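Local coordinates for protein aminotransferase, class I and II (Erwinia tasmaniensis, PDB 5Z0Q) that belongs to the class I and II aminotransferases, a family of pyridoxal-5'-phosphate-dependent proteins, and carries pyridoxal-5'-phosphate in a pocket, at residues D18-D23 and D42-A47; E75-R80 and A284-G289; V211-V216 and T321-F326. One frame throughout, in Å; residues are numbered along the deposited sequence.

In the fold
Contacts 1 and 3 meet directly: the methyl CG2 of T43 packs on CE2 of F326, 3.6 Å away, although the centres of the two contacts are about 24 Å apart. Contact 2 stands by itself, its nearest atoms about 8 Å from contact 1 and about 9 Å from contact 3. In the chain, contact 1 closes before the others begin, while the segments of contacts 2 and 3 alternate. All three lie near the cofactor, but none of their residues is among those that line its pocket: the side chain of D42 is about 8 Å from a bound pyridoxal-5'-phosphate, those of W286 and S325 about 12 Å. The segment 211-216 follows pocket residues D204, I206 and H207 in sequence.

Contact 1 (D18-D23 and D42-A47)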
ATOM      1  N   ASP A  18       2.505   5.180  27.427  1.00 48.70           N
ATOM      2  CA  ASP A  18       1.765   6.095  26.572  1.00 42.65           C
ATOM      3  C   ASP A  18       0.267   5.845  26.703  1.00 45.90           C
ATOM      4  O   ASP A  18      -0.175   4.790  27.164  1.00 48.94           O
ATOM      5  CB  ASP A  18       2.194   5.944  25.109  1.00 37.01           C
ATOM      6  CG  ASP A  18       3.694   6.059  24.924  1.00 44.98           C
ATOM      7  OD1 ASP A  18       4.432   5.966  25.928  1.00 44.59           O
ATOM      8  OD2 ASP A  18       4.138   6.245  23.772  1.00 53.88           O
ATOM      9  N   ARG A  19      -0.515   6.838  26.286  1.00 37.55           N
ATOM     10  CA  ARG A  19      -1.969   6.771  26.341  1.00 48.26           C
ATOM     11  C   ARG A  19      -2.530   6.764  24.927  1.00 56.82           C
ATOM     12  O   ARG A  19      -2.104   7.556  24.080  1.00 54.89           O
ATOM     13  CB  ARG A  19      -2.544   7.945  27.136  1.00 47.19           C
ATOM     14  CG  ARG A  19      -4.058   7.917  27.276  1.00 55.31           C
ATOM     15  CD  ARG A  19      -4.544   6.614  27.898  1.00 56.44           C
ATOM     16  NE  ARG A  19      -5.411   5.864  26.993  1.00 65.29           N
ATOM     17  CZ  ARG A  19      -6.025   4.728  27.314  1.00 70.02           C
ATOM     18  NH1 ARG A  19      -6.795   4.114  26.425  1.00 43.23           N
ATOM     19  NH2 ARG A  19      -5.871   4.208  28.524  1.00 64.78           N
ATOM     20  N   ARG A  20      -3.476   5.858  24.673  1.00 61.75           N
ATOM     21  CA  ARG A  20      -4.100   5.709  23.361  1.00 51.66           C
ATOM     22  C   ARG A  20      -5.586   5.438  23.571  1.00 53.96           C
ATOM     23  O   ARG A  20      -5.943   4.325  23.971  1.00 45.31           O
ATOM     24  CB  ARG A  20      -3.454   4.570  22.564  1.00 36.84           C
ATOM     25  CG  ARG A  20      -2.062   4.156  23.041  1.00 43.87           C
ATOM     26  CD  ARG A  20      -0.985   4.437  21.997  1.00 49.27           C
ATOM     27  NE  ARG A  20      -0.833   3.341  21.042  1.00 52.12           N
ATOM     28  CZ  ARG A  20       0.044   2.349  21.178  1.00 43.01           C
ATOM     29  NH1 ARG A  20       0.848   2.319  22.232  1.00 33.88           N
ATOM     30  NH2 ARG A  20       0.119   1.388  20.264  1.00 21.11           N
ATOM     31  N   HIS A  21      -6.470   6.418  23.325  1.00 44.45           N
ATOM     32  CA  HIS A  21      -6.232   7.829  22.945  1.00 47.33           C
ATOM     33  C   HIS A  21      -5.361   8.081  21.712  1.00 51.20           C
ATOM     34  O   HIS A  21      -4.655   9.085  21.638  1.00 55.05           O
ATOM     35  CB  HIS A  21      -5.659   8.610  24.135  1.00 58.57           C
ATOM     36  CG  HIS A  21      -6.707   9.187  25.036  1.00 59.34           C
ATOM     37  ND1 HIS A  21      -6.403   9.963  26.134  1.00 51.17           N
ATOM     38  CD2 HIS A  21      -8.058   9.106  24.997  1.00 52.74           C
ATOM     39  CE1 HIS A  21      -7.521  10.331  26.734  1.00 48.56           C
ATOM     40  NE2 HIS A  21      -8.540   9.824  26.064  1.00 48.75           N
ATOM     41  N   SER A  22      -5.432   7.171  20.744  1.00 50.34           N
ATOM     42  CA  SER A  22      -4.755   7.359  19.467  1.00 40.58           C
ATOM     43  C   SER A  22      -5.522   6.618  18.383  1.00 42.92           C
ATOM     44  O   SER A  22      -6.737   6.430  18.498  1.00 52.05           O
ATOM     45  CB  SER A  22      -3.307   6.872  19.537  1.00 38.19           C
ATOM     46  OG  SER A  22      -3.245   5.458  19.566  1.00 44.64           O
ATOM     47  N   ASP A  23      -4.830   6.193  17.328  1.00 39.67           N
ATOM     48  CA  ASP A  23      -5.440   5.383  16.283  1.00 37.37           C
ATOM     49  C   ASP A  23      -4.967   3.936  16.329  1.00 30.27           C
ATOM     50  O   ASP A  23      -5.184   3.192  15.367  1.00 29.87           O
ATOM     51  CB  ASP A  23      -5.162   5.988  14.904  1.00 28.87           C
ATOM     52  CG  ASP A  23      -3.681   6.148  14.618  1.00 35.27           C
ATOM     53  OD1 ASP A  23      -2.861   5.907  15.530  1.00 36.79           O
ATOM     54  OD2 ASP A  23      -3.335   6.518  13.475  1.00 37.73           O
ATOM     55  N   ASP A  42       2.397  -5.788  17.996  1.00 26.99           N
ATOM     56  CA  ASP A  42       3.133  -4.535  17.969  1.00 26.35           C
ATOM     57  C   ASP A  42       3.406  -4.112  19.404  1.00 34.80           C
ATOM     58  O   ASP A  42       2.661  -4.467  20.322  1.00 33.36           O
ATOM     59  CB  ASP A  42       2.380  -3.434  17.203  1.00 28.73           C
ATOM     60  CG  ASP A  42       1.133  -2.954  17.927  1.00 33.23           C
ATOM     61  OD1 ASP A  42       0.549  -3.735  18.706  1.00 47.92           O
ATOM     62  OD2 ASP A  42       0.730  -1.792  17.707  1.00 27.26           O
ATOM     63  N   THR A  43       4.487  -3.369  19.592  1.00 29.40           N
ATOM     64  CA  THR A  43       4.871  -2.939  20.926  1.00 32.24           C
ATOM     65  C   THR A  43       4.303  -1.557  21.227  1.00 30.15           C
ATOM     66  O   THR A  43       3.902  -0.810  20.331  1.00 27.50           O
ATOM     67  CB  THR A  43       6.394  -2.931  21.075  1.00 33.99           C
ATOM     68  OG1 THR A  43       6.969  -2.022  20.128  1.00 32.04           O
ATOM     69  CG2 THR A  43       6.959  -4.325  20.840  1.00 26.60           C
ATOM     70  N   ASP A  44       4.261  -1.227  22.518  1.00 30.06           N
ATOM     71  CA  ASP A  44       3.821   0.080  22.981  1.00 33.69           C
ATOM     72  C   ASP A  44       4.974   1.069  23.105  1.00 29.73           C
ATOM     73  O   ASP A  44       4.839   2.084  23.799  1.00 33.25           O
ATOM     74  CB  ASP A  44       3.097  -0.053  24.324  1.00 27.03           C
ATOM     75  CG  ASP A  44       1.867  -0.935  24.237  1.00 31.02           C
ATOM     76  OD1 ASP A  44       1.209  -0.941  23.175  1.00 31.10           O
ATOM     77  OD2 ASP A  44       1.556  -1.623  25.232  1.00 28.78           O
ATOM     78  N   PHE A  45       6.095   0.802  22.442  1.00 26.30           N
ATOM     79  CA  PHE A  45       7.300   1.602  22.597  1.00 26.26           C
ATOM     80  C   PHE A  45       7.346   2.721  21.566  1.00 27.13           C
ATOM     81  O   PHE A  45       7.054   2.511  20.385  1.00 30.40           O
ATOM     82  CB  PHE A  45       8.547   0.724  22.465  1.00 27.88           C
ATOM     83  CG  PHE A  45       8.591  -0.419  23.438  1.00 31.15           C
ATOM     84  CD1 PHE A  45       8.072  -0.282  24.715  1.00 32.93           C
ATOM     85  CD2 PHE A  45       9.145  -1.634  23.073  1.00 29.72           C
ATOM     86  CE1 PHE A  45       8.109  -1.334  25.611  1.00 32.72           C
ATOM     87  CE2 PHE A  45       9.185  -2.690  23.965  1.00 28.56           C
ATOM     88  CZ  PHE A  45       8.667  -2.540  25.235  1.00 24.99           C
ATOM     89  N   ARG A  46       7.711   3.914  22.028  1.00 25.16           N
ATOM     90  CA  ARG A  46       7.944   5.034  21.128  1.00 28.18           C
ATOM     91  C   ARG A  46       9.108   4.722  20.194  1.00 26.47           C
ATOM     92  O   ARG A  46      10.099   4.105  20.594  1.00 25.35           O
ATOM     93  CB  ARG A  46       8.225   6.296  21.947  1.00 30.56           C
ATOM     94  CG  ARG A  46       8.756   7.488  21.167  1.00 33.29           C
ATOM     95  CD  ARG A  46       9.101   8.622  22.123  1.00 34.98           C
ATOM     96  NE  ARG A  46       9.922   9.657  21.502  1.00 38.39           N
ATOM     97  CZ  ARG A  46       9.443  10.789  20.995  1.00 38.16           C
ATOM     98  NH1 ARG A  46       8.141  11.036  21.028  1.00 35.35           N
ATOM     99  NH2 ARG A  46      10.270  11.673  20.452  1.00 46.87           N
ATOM    100  N   ALA A  47       8.976   5.139  18.935  1.00 27.33           N
ATOM    101  CA  ALA A  47      10.004   4.857  17.945  1.00 23.40           C
ATOM    102  C   ALA A  47      11.310   5.557  18.311  1.00 24.80           C
ATOM    103  O   ALA A  47      11.339   6.526  19.076  1.00 32.59           O
ATOM    104  CB  ALA A  47       9.545   5.293  16.554  1.00 18.79           C
TER
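D18 and D44 mark the closest backbone approach of 18-23 and 42-47, with their CA atoms 7.3 Å apart. Neither segment is regular helix or strand, and no backbone hydrogen bond joins them. Just after R20 the chain passes through a cis peptide to H21, and the R20 carbonyl O takes a hydrogen bond from NH1 of R19, 2.6 Å from that O and above the carbonyl plane.

R20 carries most of the contact. Its chain bends at chi2 (-115°) and again at chi3, and the guanidinium reaches the 42-47 loop. NH1 makes a salt bridge with D44 OD1 at 3.4 Å; as a hydrogen bond it is weak, the angle at the hydrogen being 131°, and the carboxylate plane stands steeply to the guanidinium. OD1 is held more firmly by NE1 of W27. Beside NH1, in the guanidinium plane, lies CA of D44. T43 O lies at the edge, near the guanidinium plane, and NH2 comes tip to tip with the D42 carboxylate, whose OD2 is 4.1 Å away, too far for a salt bridge; the nearby negative charge should still favour the cation.

These loops lie before and after strand 36-38, an outer strand of the five-stranded mixed sheet, in the N-terminal part of an aminotransferase of the PLP-dependent clan. V63 of the second subunit packs on D18 and R20, and G65 of that subunit on D42.

At the start of 18-23, the CB of D18 points toward the other segment, and OD2 lies 4.2 Å from D44 O and 4.5 Å from CB of R46, without a hydrogen bond. R46 runs outward, where NH1 bonds weakly to the carbonyl O of Q60 of the second subunit.

Contact 2 (E75-R80 and A284-G289); sequences EVAIER and AAWREG
R80 lays its side chain over one face of the W286 indole. Its CG is anti to the backbone N (chi1 -174°) and the chain stays extended as far as NE. CD makes a CH-pi contact with the five-membered ring, 3.5 Å from the centroid and only 6° off the normal, and the guanidinium continues nearly parallel to the indole. R80 NE and W286 NE1 are close, at 3.4 Å, but both are donors and do not bond to each other. Their polar ends are gathered by D209 instead: OD1 forms a salt bridge with R80 NH2, and OD2 accepts from W286 NE1.

The apolar packing is carried by V76 and A77. V76 meets W286 at about a right angle, its CG2 3.8 Å from CB, and the same methyl rests near CA of R287. A77 CB approaches the six-membered ring at CZ3, 3.9 Å away.

The axes of the segments 75-80 and 284-288 cross at 47° and approach to 9.3 Å; they belong to helices 71-83 and 276-288. L251 of strand 250-253 touches both A77 and W286, and helix 49-59 covers A284 and A285.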
ATOM      1  N   GLU A  75      20.620   0.222   0.166  1.00 30.07           N
ATOM      2  CA  GLU A  75      22.022   0.175   0.562  1.00 35.93           C
ATOM      3  C   GLU A  75      22.174  -0.336   1.989  1.00 42.40           C
ATOM      4  O   GLU A  75      23.008  -1.209   2.263  1.00 40.54           O
ATOM      5  CB  GLU A  75      22.652   1.560   0.409  1.00 35.98           C
ATOM      6  CG  GLU A  75      24.111   1.647   0.834  1.00 53.91           C
ATOM      7  CD  GLU A  75      24.300   2.429   2.122  1.00 66.92           C
ATOM      8  OE1 GLU A  75      24.250   1.813   3.209  1.00 62.76           O
ATOM      9  OE2 GLU A  75      24.489   3.662   2.048  1.00 62.92           O
ATOM     10  N   VAL A  76      21.371   0.192   2.916  1.00 35.90           N
ATOM     11  CA  VAL A  76      21.491  -0.218   4.312  1.00 30.61           C
ATOM     12  C   VAL A  76      20.980  -1.640   4.505  1.00 32.86           C
ATOM     13  O   VAL A  76      21.439  -2.353   5.406  1.00 33.26           O
ATOM     14  CB  VAL A  76      20.765   0.784   5.230  1.00 27.57           C
ATOM     15  CG1 VAL A  76      19.263   0.751   4.993  1.00 27.02           C
ATOM     16  CG2 VAL A  76      21.086   0.496   6.685  1.00 23.64           C
ATOM     17  N   ALA A  77      20.038  -2.084   3.669  1.00 35.19           N
ATOM     18  CA  ALA A  77      19.565  -3.460   3.766  1.00 32.71           C
ATOM     19  C   ALA A  77      20.646  -4.443   3.337  1.00 34.22           C
ATOM     20  O   ALA A  77      20.818  -5.495   3.963  1.00 35.75           O
ATOM     21  CB  ALA A  77      18.302  -3.647   2.925  1.00 26.84           C
ATOM     22  N   ILE A  78      21.389  -4.116   2.280  1.00 33.38           N
ATOM     23  CA  ILE A  78      22.461  -4.994   1.819  1.00 37.29           C
ATOM     24  C   ILE A  78      23.572  -5.069   2.859  1.00 36.09           C
ATOM     25  O   ILE A  78      24.075  -6.154   3.178  1.00 37.13           O
ATOM     26  CB  ILE A  78      22.991  -4.519   0.454  1.00 35.05           C
ATOM     27  CG1 ILE A  78      21.935  -4.737  -0.632  1.00 29.87           C
ATOM     28  CG2 ILE A  78      24.282  -5.236   0.099  1.00 23.90           C
ATOM     29  CD1 ILE A  78      22.359  -4.257  -2.000  1.00 35.97           C
ATOM     30  N   GLU A  79      23.971  -3.919   3.410  1.00 34.27           N
ATOM     31  CA  GLU A  79      25.000  -3.912   4.444  1.00 35.95           C
ATOM     32  C   GLU A  79      24.555  -4.676   5.683  1.00 33.63           C
ATOM     33  O   GLU A  79      25.381  -5.305   6.354  1.00 38.80           O
ATOM     34  CB  GLU A  79      25.367  -2.474   4.815  1.00 38.87           C
ATOM     35  CG  GLU A  79      26.178  -1.739   3.760  1.00 53.92           C
ATOM     36  CD  GLU A  79      26.503  -0.312   4.167  1.00 73.60           C
ATOM     37  OE1 GLU A  79      25.894   0.185   5.137  1.00 75.13           O
ATOM     38  OE2 GLU A  79      27.371   0.310   3.517  1.00 66.18           O
ATOM     39  N   ARG A  80      23.260  -4.640   5.999  1.00 36.16           N
ATOM     40  CA  ARG A  80      22.776  -5.328   7.191  1.00 36.59           C
ATOM     41  C   ARG A  80      22.770  -6.840   6.997  1.00 38.46           C
ATOM     42  O   ARG A  80      23.140  -7.587   7.909  1.00 36.09           O
ATOM     43  CB  ARG A  80      21.379  -4.826   7.553  1.00 29.87           C
ATOM     44  CG  ARG A  80      20.851  -5.371   8.868  1.00 37.21           C
ATOM     45  CD  ARG A  80      19.508  -4.755   9.225  1.00 36.98           C
ATOM     46  NE  ARG A  80      19.074  -5.148  10.561  1.00 36.87           N
ATOM     47  CZ  ARG A  80      19.455  -4.537  11.679  1.00 36.24           C
ATOM     48  NH1 ARG A  80      20.280  -3.498  11.623  1.00 37.20           N
ATOM     49  NH2 ARG A  80      19.014  -4.965  12.853  1.00 31.14           N
ATOM     50  N   ALA A 284      16.081   5.072   8.322  1.00 28.58           N
ATOM     51  CA  ALA A 284      16.637   5.498   9.604  1.00 29.27           C
ATOM     52  C   ALA A 284      16.599   4.379  10.636  1.00 30.52           C
ATOM     53  O   ALA A 284      17.444   4.340  11.538  1.00 32.34           O
ATOM     54  CB  ALA A 284      15.883   6.723  10.122  1.00 21.06           C
ATOM     55  N   ALA A 285      15.633   3.465  10.522  1.00 26.38           N
ATOM     56  CA  ALA A 285      15.556   2.348  11.458  1.00 28.71           C
ATOM     57  C   ALA A 285      16.779   1.450  11.338  1.00 25.89           C
ATOM     58  O   ALA A 285      17.432   1.129  12.338  1.00 28.58           O
ATOM     59  CB  ALA A 285      14.275   1.550  11.217  1.00 24.80           C
ATOM     60  N   TRP A 286      17.113   1.041  10.115  1.00 28.38           N
ATOM     61  CA  TRP A 286      18.238   0.143   9.894  1.00 29.50           C
ATOM     62  C   TRP A 286      19.573   0.863   9.767  1.00 29.93           C
ATOM     63  O   TRP A 286      20.618   0.210   9.867  1.00 35.05           O
ATOM     64  CB  TRP A 286      17.996  -0.704   8.639  1.00 28.14           C
ATOM     65  CG  TRP A 286      17.178  -1.931   8.897  1.00 27.15           C
ATOM     66  CD1 TRP A 286      16.887  -2.480  10.111  1.00 29.80           C
ATOM     67  CD2 TRP A 286      16.542  -2.761   7.916  1.00 33.41           C
ATOM     68  NE1 TRP A 286      16.110  -3.603   9.949  1.00 30.83           N
ATOM     69  CE2 TRP A 286      15.883  -3.796   8.610  1.00 28.40           C
ATOM     70  CE3 TRP A 286      16.464  -2.729   6.520  1.00 31.36           C
ATOM     71  CZ2 TRP A 286      15.158  -4.791   7.956  1.00 23.40           C
ATOM     72  CZ3 TRP A 286      15.744  -3.719   5.873  1.00 27.74           C
ATOM     73  CH2 TRP A 286      15.102  -4.735   6.591  1.00 26.83           C
ATOM     74  N   ARG A 287      19.573   2.179   9.553  1.00 33.06           N
ATOM     75  CA  ARG A 287      20.833   2.899   9.404  1.00 36.67           C
ATOM     76  C   ARG A 287      21.424   3.323  10.744  1.00 30.23           C
ATOM     77  O   ARG A 287      22.631   3.169  10.962  1.00 27.75           O
ATOM     78  CB  ARG A 287      20.649   4.131   8.511  1.00 33.05           C
ATOM     79  CG  ARG A 287      21.947   4.635   7.896  1.00 39.43           C
ATOM     80  CD  ARG A 287      21.836   6.062   7.373  1.00 47.39           C
ATOM     81  NE  ARG A 287      20.825   6.210   6.329  1.00 54.21           N
ATOM     82  CZ  ARG A 287      19.673   6.852   6.492  1.00 55.06           C
ATOM     83  NH1 ARG A 287      19.381   7.412   7.659  1.00 48.90           N
ATOM     84  NH2 ARG A 287      18.812   6.941   5.486  1.00 52.10           N
ATOM     85  N   GLU A 288      20.599   3.856  11.651  1.00 27.54           N
ATOM     86  CA  GLU A 288      21.115   4.380  12.909  1.00 34.25           C
ATOM     87  C   GLU A 288      20.262   4.005  14.117  1.00 29.47           C
ATOM     88  O   GLU A 288      20.458   4.583  15.193  1.00 30.33           O
ATOM     89  CB  GLU A 288      21.254   5.906  12.829  1.00 45.37           C
ATOM     90  CG  GLU A 288      22.326   6.376  11.857  1.00 49.46           C
ATOM     91  CD  GLU A 288      22.186   7.839  11.493  1.00 62.76           C
ATOM     92  OE1 GLU A 288      23.081   8.367  10.797  1.00 65.65           O
ATOM     93  OE2 GLU A 288      21.180   8.459  11.898  1.00 59.18           O
ATOM     94  N   GLY A 289      19.331   3.066  13.982  1.00 26.93           N
ATOM     95  CA  GLY A 289      18.509   2.647  15.095  1.00 24.82           C
ATOM     96  C   GLY A 289      19.015   1.449  15.860  1.00 26.16           C
ATOM     97  O   GLY A 289      18.333   0.977  16.774  1.00 25.82           O
TER

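Contact 3 (V211-V216 and T321-F326)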
ATOM      1  N   VAL A 211      16.272 -11.679  17.876  1.00 25.22           N
ATOM      2  CA  VAL A 211      16.846 -12.898  18.436  1.00 26.13           C
ATOM      3  C   VAL A 211      17.437 -12.576  19.803  1.00 30.40           C
ATOM      4  O   VAL A 211      18.296 -11.697  19.930  1.00 33.28           O
ATOM      5  CB  VAL A 211      17.908 -13.490  17.499  1.00 23.70           C
ATOM      6  CG1 VAL A 211      18.531 -14.730  18.120  1.00 24.47           C
ATOM      7  CG2 VAL A 211      17.296 -13.812  16.144  1.00 20.54           C
ATOM      8  N   LEU A 212      16.977 -13.290  20.832  1.00 27.18           N
ATOM      9  CA  LEU A 212      17.432 -13.055  22.196  1.00 28.38           C
ATOM     10  C   LEU A 212      18.448 -14.077  22.684  1.00 32.26           C
ATOM     11  O   LEU A 212      19.200 -13.779  23.617  1.00 37.33           O
ATOM     12  CB  LEU A 212      16.245 -13.058  23.166  1.00 28.87           C
ATOM     13  CG  LEU A 212      15.040 -12.170  22.859  1.00 34.87           C
ATOM     14  CD1 LEU A 212      13.988 -12.354  23.940  1.00 29.67           C
ATOM     15  CD2 LEU A 212      15.450 -10.712  22.743  1.00 31.45           C
ATOM     16  N   GLU A 213      18.482 -15.263  22.090  1.00 32.32           N
ATOM     17  CA  GLU A 213      19.338 -16.324  22.602  1.00 32.67           C
ATOM     18  C   GLU A 213      20.797 -16.019  22.283  1.00 36.58           C
ATOM     19  O   GLU A 213      21.128 -15.740  21.124  1.00 34.18           O
ATOM     20  CB  GLU A 213      18.927 -17.668  22.000  1.00 34.46           C
ATOM     21  CG  GLU A 213      19.124 -18.852  22.935  1.00 44.92           C
ATOM     22  CD  GLU A 213      18.185 -18.819  24.131  1.00 51.70           C
ATOM     23  OE1 GLU A 213      17.166 -18.097  24.076  1.00 39.63           O
ATOM     24  OE2 GLU A 213      18.464 -19.517  25.129  1.00 60.98           O
ATOM     25  N   PRO A 214      21.691 -16.054  23.270  1.00 35.23           N
ATOM     26  CA  PRO A 214      23.097 -15.743  23.003  1.00 32.60           C
ATOM     27  C   PRO A 214      23.766 -16.841  22.191  1.00 26.13           C
ATOM     28  O   PRO A 214      23.347 -18.001  22.194  1.00 31.76           O
ATOM     29  CB  PRO A 214      23.709 -15.641  24.404  1.00 35.89           C
ATOM     30  CG  PRO A 214      22.839 -16.513  25.248  1.00 33.36           C
ATOM     31  CD  PRO A 214      21.450 -16.377  24.688  1.00 25.44           C
ATOM     32  N   GLY A 215      24.811 -16.448  21.461  1.00 29.77           N
ATOM     33  CA  GLY A 215      25.634 -17.390  20.725  1.00 26.71           C
ATOM     34  C   GLY A 215      24.936 -17.969  19.510  1.00 28.39           C
ATOM     35  O   GLY A 215      25.516 -18.772  18.773  1.00 33.03           O
ATOM     36  N   VAL A 216      23.685 -17.573  19.288  1.00 29.60           N
ATOM     37  CA  VAL A 216      22.875 -18.088  18.191  1.00 29.52           C
ATOM     38  C   VAL A 216      22.550 -16.939  17.246  1.00 31.19           C
ATOM     39  O   VAL A 216      21.976 -15.927  17.664  1.00 29.79           O
ATOM     40  CB  VAL A 216      21.580 -18.755  18.694  1.00 25.92           C
ATOM     41  CG1 VAL A 216      20.802 -19.355  17.526  1.00 24.02           C
ATOM     42  CG2 VAL A 216      21.898 -19.818  19.726  1.00 33.13           C
ATOM     43  N   THR A 321       9.785 -20.866  26.496  1.00 28.25           N
ATOM     44  CA  THR A 321      10.479 -19.588  26.466  1.00 30.54           C
ATOM     45  C   THR A 321      10.822 -19.232  25.024  1.00 29.94           C
ATOM     46  O   THR A 321      11.600 -19.955  24.384  1.00 27.97           O
ATOM     47  CB  THR A 321      11.746 -19.638  27.315  1.00 31.56           C
ATOM     48  OG1 THR A 321      11.397 -19.890  28.682  1.00 39.74           O
ATOM     49  CG2 THR A 321      12.498 -18.319  27.223  1.00 24.85           C
ATOM     50  N   PRO A 322      10.267 -18.152  24.474  1.00 28.69           N
ATOM     51  CA  PRO A 322      10.510 -17.842  23.059  1.00 26.27           C
ATOM     52  C   PRO A 322      11.948 -17.401  22.832  1.00 23.09           C
ATOM     53  O   PRO A 322      12.452 -16.500  23.506  1.00 28.03           O
ATOM     54  CB  PRO A 322       9.520 -16.707  22.769  1.00 32.81           C
ATOM     55  CG  PRO A 322       9.304 -16.056  24.099  1.00 24.83           C
ATOM     56  CD  PRO A 322       9.387 -17.162  25.119  1.00 26.47           C
ATOM     57  N   GLU A 323      12.611 -18.050  21.876  1.00 26.02           N
ATOM     58  CA  GLU A 323      13.949 -17.631  21.490  1.00 23.61           C
ATOM     59  C   GLU A 323      13.952 -16.298  20.753  1.00 28.11           C
ATOM     60  O   GLU A 323      15.023 -15.704  20.586  1.00 30.85           O
ATOM     61  CB  GLU A 323      14.604 -18.712  20.627  1.00 28.03           C
ATOM     62  CG  GLU A 323      14.829 -20.029  21.359  1.00 30.28           C
ATOM     63  CD  GLU A 323      15.455 -21.095  20.478  1.00 40.06           C
ATOM     64  OE1 GLU A 323      15.171 -21.114  19.261  1.00 33.00           O
ATOM     65  OE2 GLU A 323      16.238 -21.915  21.004  1.00 43.69           O
ATOM     66  N   ALA A 324      12.789 -15.814  20.322  1.00 27.22           N
ATOM     67  CA  ALA A 324      12.683 -14.544  19.612  1.00 29.13           C
ATOM     68  C   ALA A 324      11.485 -13.773  20.144  1.00 32.03           C
ATOM     69  O   ALA A 324      10.352 -14.261  20.085  1.00 32.23           O
ATOM     70  CB  ALA A 324      12.554 -14.761  18.102  1.00 30.69           C
ATOM     71  N   SER A 325      11.746 -12.574  20.660  1.00 34.28           N
ATOM     72  CA  SER A 325      10.704 -11.681  21.144  1.00 22.57           C
ATOM     73  C   SER A 325       9.723 -11.344  20.018  1.00 36.06           C
ATOM     74  O   SER A 325      10.049 -11.441  18.831  1.00 30.49           O
ATOM     75  CB  SER A 325      11.349 -10.415  21.714  1.00 42.29           C
ATOM     76  OG  SER A 325      11.560 -10.546  23.108  1.00 56.19           O
ATOM     77  N   PHE A 326       8.505 -10.934  20.390  1.00 34.67           N
ATOM     78  CA  PHE A 326       8.091 -10.669  21.771  1.00 28.91           C
ATOM     79  C   PHE A 326       6.806 -11.396  22.153  1.00 29.89           C
ATOM     80  O   PHE A 326       5.958 -10.854  22.865  1.00 24.03           O
ATOM     81  CB  PHE A 326       7.919  -9.161  21.979  1.00 24.13           C
ATOM     82  CG  PHE A 326       7.296  -8.455  20.806  1.00 26.87           C
ATOM     83  CD1 PHE A 326       5.918  -8.373  20.681  1.00 27.41           C
ATOM     84  CD2 PHE A 326       8.088  -7.877  19.826  1.00 22.54           C
ATOM     85  CE1 PHE A 326       5.341  -7.727  19.602  1.00 26.92           C
ATOM     86  CE2 PHE A 326       7.518  -7.232  18.744  1.00 25.31           C
ATOM     87  CZ  PHE A 326       6.142  -7.156  18.631  1.00 30.92           C
TER
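P322 faces L212 with its carbonyl O, 4.4 Å from the methyl CD1; that oxygen takes its hydrogen bond from NH1 of R304.

At E323 the backbone and side chain do separate work. The carbonyl O accepts a hydrogen bond from L212 N at 3.1 Å, nearly straight at the hydrogen (170°), the donor tilted modestly from the carbonyl plane. The side chain, with CG beside the backbone N (chi1 -64°) and extended from there, runs past E213. OE1 of E213 comes within 4.1 Å of CG of E323, while OE1 of E213 and OE2 of E323 are 5.0 Å apart. Two like charges at this spacing would probably be costly alone, but E323 is gripped by V181 N and R150 at OE1 and by R183 at OE2, which should hold it ionised, and E213 OE1 has a long, weak ion pair with R304.

A324 continues with a single beta bridge to V211, their CA atoms 4.6 Å apart; its CB points away from the other segment. Further on, E213 to V216 form a type II beta turn, with G215 at the positive phi (72°) that suits glycine.

S325 closes the interface. L212 CG sits beside its own backbone N; the methyl CD1 lies nearest the S325 hydroxyl, with CG 3.8 Å from OG. A hydroxyl against a hydrocarbon gives packing here, without a hydrogen bond. After S325 a cis peptide turns the chain, and the F326 ring leads away from 211-216 and packs on N366.

The loop 211-216, between strand 200-204 and helix 226-229, meets the connection from strand 318-319 to strand 329-331, and helix 290-313 lies against both: R304 touches L212 and T321, and L300 touches S325.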